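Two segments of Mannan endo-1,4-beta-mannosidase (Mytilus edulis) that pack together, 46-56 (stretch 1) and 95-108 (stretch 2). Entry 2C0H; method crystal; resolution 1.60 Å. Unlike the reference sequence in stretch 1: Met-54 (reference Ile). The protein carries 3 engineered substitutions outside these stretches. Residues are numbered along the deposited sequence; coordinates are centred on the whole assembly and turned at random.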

# COMPACT_ATOMS: atom_id res chain seq x y z
N THR A 46 -3.22 -21.47 3.95
CA THR A 46 -3.17 -20.30 4.86
C THR A 46 -3.86 -19.10 4.22
O THR A 46 -4.63 -18.40 4.87
CB THR A 46 -1.72 -19.92 5.23
OG1 THR A 46 -1.07 -21.05 5.84
CG2 THR A 46 -1.68 -18.74 6.17
N PHE A 47 -3.57 -18.85 2.96
CA PHE A 47 -4.23 -17.77 2.27
C PHE A 47 -5.77 -17.98 2.31
O PHE A 47 -6.53 -17.04 2.58
CB PHE A 47 -3.74 -17.66 0.81
CG PHE A 47 -2.44 -16.90 0.63
CD1 PHE A 47 -2.34 -15.54 0.90
CD2 PHE A 47 -1.30 -17.56 0.14
CE1 PHE A 47 -1.15 -14.85 0.69
CE2 PHE A 47 -0.11 -16.87 -0.05
CZ PHE A 47 -0.03 -15.54 0.21
N GLU A 48 -6.22 -19.21 2.06
CA GLU A 48 -7.66 -19.52 1.99
C GLU A 48 -8.33 -19.45 3.36
O GLU A 48 -9.46 -18.97 3.48
CB GLU A 48 -7.91 -20.89 1.34
CG GLU A 48 -9.32 -21.45 1.50
CD GLU A 48 -10.41 -20.61 0.84
OE1 GLU A 48 -10.13 -19.92 -0.17
OE2 GLU A 48 -11.56 -20.65 1.35
N SER A 49 -7.64 -19.93 4.39
CA SER A 49 -8.24 -19.87 5.73
C SER A 49 -8.36 -18.41 6.19
O SER A 49 -9.32 -18.06 6.88
CB SER A 49 -7.46 -20.71 6.74
OG SER A 49 -6.17 -20.23 6.96
N THR A 50 -7.40 -17.56 5.81
CA THR A 50 -7.45 -16.14 6.15
C THR A 50 -8.66 -15.48 5.48
O THR A 50 -9.37 -14.69 6.12
CB THR A 50 -6.14 -15.40 5.75
OG1 THR A 50 -5.04 -15.93 6.51
CG2 THR A 50 -6.23 -13.92 6.01
N LEU A 51 -8.88 -15.79 4.21
CA LEU A 51 -10.05 -15.28 3.49
C LEU A 51 -11.37 -15.72 4.13
O LEU A 51 -12.30 -14.92 4.23
CB LEU A 51 -10.04 -15.74 2.03
CG LEU A 51 -8.93 -15.21 1.12
CD1 LEU A 51 -8.99 -15.97 -0.19
CD2 LEU A 51 -9.06 -13.71 0.90
N SER A 52 -11.45 -16.98 4.54
CA SER A 52 -12.65 -17.52 5.17
C SER A 52 -12.95 -16.79 6.48
O SER A 52 -14.10 -16.37 6.71
CB SER A 52 -12.50 -19.02 5.45
OG SER A 52 -13.67 -19.54 6.07
N ASP A 53 -11.93 -16.66 7.32
CA ASP A 53 -12.01 -15.93 8.61
C ASP A 53 -12.53 -14.51 8.38
O ASP A 53 -13.43 -14.04 9.07
CB ASP A 53 -10.64 -15.83 9.29
CG ASP A 53 -10.16 -17.14 9.91
OD1 ASP A 53 -10.90 -18.15 9.89
OD2 ASP A 53 -9.00 -17.15 10.41
N MET A 54 -11.94 -13.83 7.41
CA MET A 54 -12.29 -12.44 7.16
C MET A 54 -13.71 -12.27 6.65
O MET A 54 -14.42 -11.41 7.15
CB MET A 54 -11.29 -11.79 6.22
CG MET A 54 -9.97 -11.54 6.90
SD MET A 54 -8.79 -10.78 5.81
CE MET A 54 -9.77 -9.38 5.23
N GLN A 55 -14.13 -13.10 5.70
CA GLN A 55 -15.50 -13.03 5.19
C GLN A 55 -16.51 -13.19 6.31
O GLN A 55 -17.47 -12.44 6.40
CB GLN A 55 -15.78 -14.06 4.09
CG GLN A 55 -17.22 -13.94 3.57
CD GLN A 55 -17.53 -14.82 2.38
OE1 GLN A 55 -17.04 -15.94 2.26
NE2 GLN A 55 -18.39 -14.32 1.50
N SER A 56 -16.27 -14.17 7.18
CA SER A 56 -17.21 -14.40 8.26
C SER A 56 -17.25 -13.24 9.29
O SER A 56 -18.26 -13.09 9.99
CB SER A 56 -16.95 -15.75 8.92
OG SER A 56 -15.73 -15.77 9.61
N ALA A 95 -4.99 -17.50 -9.37
CA ALA A 95 -5.64 -18.52 -8.53
C ALA A 95 -6.05 -17.91 -7.20
O ALA A 95 -7.13 -18.20 -6.69
CB ALA A 95 -4.73 -19.70 -8.30
N TYR A 96 -5.17 -17.08 -6.63
CA TYR A 96 -5.47 -16.38 -5.38
C TYR A 96 -6.63 -15.42 -5.56
O TYR A 96 -7.53 -15.36 -4.74
CB TYR A 96 -4.23 -15.64 -4.84
CG TYR A 96 -4.43 -14.90 -3.53
CD1 TYR A 96 -5.05 -15.52 -2.44
CD2 TYR A 96 -3.96 -13.61 -3.34
CE1 TYR A 96 -5.22 -14.84 -1.24
CE2 TYR A 96 -4.13 -12.93 -2.14
CZ TYR A 96 -4.76 -13.56 -1.09
OH TYR A 96 -4.92 -12.87 0.12
N LEU A 97 -6.61 -14.66 -6.65
CA LEU A 97 -7.72 -13.76 -6.94
C LEU A 97 -9.07 -14.50 -7.09
O LEU A 97 -10.09 -13.98 -6.65
CB LEU A 97 -7.41 -12.89 -8.17
CG LEU A 97 -6.32 -11.82 -7.95
CD1 LEU A 97 -5.85 -11.30 -9.31
CD2 LEU A 97 -6.80 -10.66 -7.06
N HIS A 98 -9.06 -15.70 -7.68
CA HIS A 98 -10.30 -16.50 -7.81
C HIS A 98 -10.78 -16.95 -6.45
O HIS A 98 -11.98 -16.92 -6.19
CB HIS A 98 -10.11 -17.71 -8.71
CG HIS A 98 -9.96 -17.39 -10.17
ND1 HIS A 98 -10.28 -16.16 -10.71
CD2 HIS A 98 -9.54 -18.16 -11.19
CE1 HIS A 98 -10.05 -16.19 -12.01
NE2 HIS A 98 -9.60 -17.39 -12.33
N ALA A 99 -9.87 -17.35 -5.57
CA ALA A 99 -10.23 -17.69 -4.19
C ALA A 99 -10.83 -16.50 -3.43
O ALA A 99 -11.83 -16.64 -2.73
CB ALA A 99 -9.01 -18.24 -3.45
N ALA A 100 -10.23 -15.33 -3.59
CA ALA A 100 -10.71 -14.11 -2.95
C ALA A 100 -12.12 -13.76 -3.45
O ALA A 100 -13.00 -13.41 -2.67
CB ALA A 100 -9.75 -12.94 -3.19
N GLN A 101 -12.34 -13.91 -4.75
CA GLN A 101 -13.64 -13.61 -5.36
C GLN A 101 -14.75 -14.47 -4.75
O GLN A 101 -15.83 -13.97 -4.51
CB GLN A 101 -13.58 -13.83 -6.88
CG GLN A 101 -14.81 -13.35 -7.60
CD GLN A 101 -14.72 -13.52 -9.10
OE1 GLN A 101 -13.63 -13.61 -9.67
NE2 GLN A 101 -15.87 -13.53 -9.75
N ARG A 102 -14.44 -15.73 -4.50
CA ARG A 102 -15.41 -16.67 -3.92
C ARG A 102 -15.83 -16.23 -2.52
O ARG A 102 -16.92 -16.62 -2.05
CB ARG A 102 -14.84 -18.10 -3.89
CG ARG A 102 -14.76 -18.77 -5.27
CD ARG A 102 -14.45 -20.26 -5.20
NE ARG A 102 -13.08 -20.55 -4.80
CZ ARG A 102 -12.04 -20.67 -5.63
NH1 ARG A 102 -12.18 -20.51 -6.94
NH2 ARG A 102 -10.85 -20.95 -5.14
N HIS A 103 -14.99 -15.42 -1.86
CA HIS A 103 -15.26 -14.87 -0.51
C HIS A 103 -15.59 -13.36 -0.48
O HIS A 103 -15.61 -12.74 0.59
CB HIS A 103 -14.05 -15.14 0.40
CG HIS A 103 -13.83 -16.59 0.70
ND1 HIS A 103 -14.49 -17.25 1.72
CD2 HIS A 103 -13.02 -17.51 0.12
CE1 HIS A 103 -14.09 -18.51 1.76
NE2 HIS A 103 -13.20 -18.69 0.80
N ASN A 104 -15.84 -12.77 -1.65
CA ASN A 104 -16.10 -11.33 -1.80
C ASN A 104 -15.05 -10.40 -1.16
O ASN A 104 -15.39 -9.42 -0.49
CB ASN A 104 -17.50 -10.96 -1.29
CG ASN A 104 -18.59 -11.27 -2.29
OD1 ASN A 104 -18.47 -10.96 -3.48
ND2 ASN A 104 -19.68 -11.85 -1.80
N ILE A 105 -13.77 -10.70 -1.38
CA ILE A 105 -12.67 -9.91 -0.82
C ILE A 105 -11.81 -9.33 -1.94
O ILE A 105 -11.52 -10.03 -2.91
CB ILE A 105 -11.84 -10.77 0.15
CG1 ILE A 105 -12.68 -11.00 1.43
CG2 ILE A 105 -10.53 -10.13 0.46
CD1 ILE A 105 -12.07 -11.97 2.40
N LEU A 106 -11.46 -8.05 -1.81
CA LEU A 106 -10.54 -7.36 -2.74
C LEU A 106 -9.10 -7.47 -2.27
O LEU A 106 -8.78 -7.24 -1.10
CB LEU A 106 -10.91 -5.88 -2.83
CG LEU A 106 -12.25 -5.52 -3.46
CD1 LEU A 106 -12.56 -4.06 -3.20
CD2 LEU A 106 -12.25 -5.81 -4.98
N ILE A 107 -8.20 -7.73 -3.22
CA ILE A 107 -6.79 -7.85 -2.92
C ILE A 107 -5.99 -6.63 -3.40
O ILE A 107 -6.15 -6.18 -4.54
CB ILE A 107 -6.20 -9.15 -3.59
CG1 ILE A 107 -6.99 -10.41 -3.18
CG2 ILE A 107 -4.72 -9.32 -3.32
CD1 ILE A 107 -7.10 -10.64 -1.68
N PHE A 108 -5.10 -6.15 -2.54
CA PHE A 108 -4.14 -5.10 -2.89
C PHE A 108 -2.73 -5.68 -2.82
O PHE A 108 -2.29 -6.11 -1.76
CB PHE A 108 -4.30 -3.89 -1.97
CG PHE A 108 -5.62 -3.20 -2.16
CD1 PHE A 108 -5.73 -2.12 -3.02
CD2 PHE A 108 -6.75 -3.68 -1.53
CE1 PHE A 108 -6.94 -1.51 -3.23
CE2 PHE A 108 -7.99 -3.07 -1.76
CZ PHE A 108 -8.06 -1.97 -2.58
O HOH W 1 -5.61 -14.18 2.31

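The two helices, 46-56 and 95-102, run in nearly the same direction, their N-to-C axes 23° apart and 9.8 Å from each other at closest approach. The CA register draws in along the pair, from 7.9 Å between Phe-47 CA and Tyr-96 CA to 6.0 Å between Gln-55 CA and His-103 CA. The aromatic pair Phe-47 and Tyr-96 sits at the wider end, and alanines lie on the second helix where Leu-51 packs against it. The contact buries 587 Å², both sides summed.

Polar contacts centre on His-103, which follows the second helix and points its CA-to-CB bond toward stretch 1. Both ring nitrogens donate hydrogen bonds: NE2 of His-103 to OE2 of Glu-48 at 2.6 Å, with an N-H...O angle of 139°, and ND1 of His-103 to OE1 of Gln-55 at 2.9 Å, with an angle of 140°. The distances are short, but the angles depart clearly from linearity. Both acceptors lie at the ring edge, near its plane, where imidazole N-H groups point. Glu-48 and Gln-55 are seven residues apart, two turns of helix, so their side chains can reach the two nitrogens of one ring. Glu-48 leaves its backbone sideways, and its t, p conformation brings the carboxylate in; Gln-55 points toward the other stretch and extends with chi1 and chi2 both t. Its other terminal atom adds no bond here: Gln-55 NE2 lies 3.3 Å from His-103 O, but the angle is poor.

The same imidazole also packs through one face. Leu-51 CB lies 4.0 Å from His-103 CD2, and Ser-52 CA is 3.8 Å from His-103 CE1. Ser-52 points away overall, so its part in the contact is made close to its backbone. The ring thus lies against the helix between the residues that accept its two hydrogen bonds.

Apolar packing is organised around Leu-51, a buried residue in the m, t rotamer. Its CD1 is 4.1 Å from Tyr-96 CE1 and 4.0 Å from Ala-99 CB; it also reaches the backbone, at 3.7 Å from Ala-100 N. Leu-51 CD2 lies 4.2 Å from Ala-100 CB and 3.8 Å from Ile-105 CD1. The tip of Ile-105 rests against the first helix as well, with CD1 3.5 Å from Leu-51 O and 3.9 Å from Met-54 CB. Met-54, where the reference sequence has isoleucine, makes this contact near the base of its side chain.

Phe-47 and Tyr-96 form an edge-to-face aromatic pair, the edge of Phe-47 directed toward the face of Tyr-96. Centroids are 4.8 Å apart, the planes are inclined at 52°, and Phe-47 CD1 approaches Tyr-96 CE1 to 3.7 Å.

One water links the same two residues. It donates to Phe-47 O at 3.0 Å and accepts from Tyr-96 OH at 2.6 Å, joining the phenol to a backbone carbonyl of the first helix.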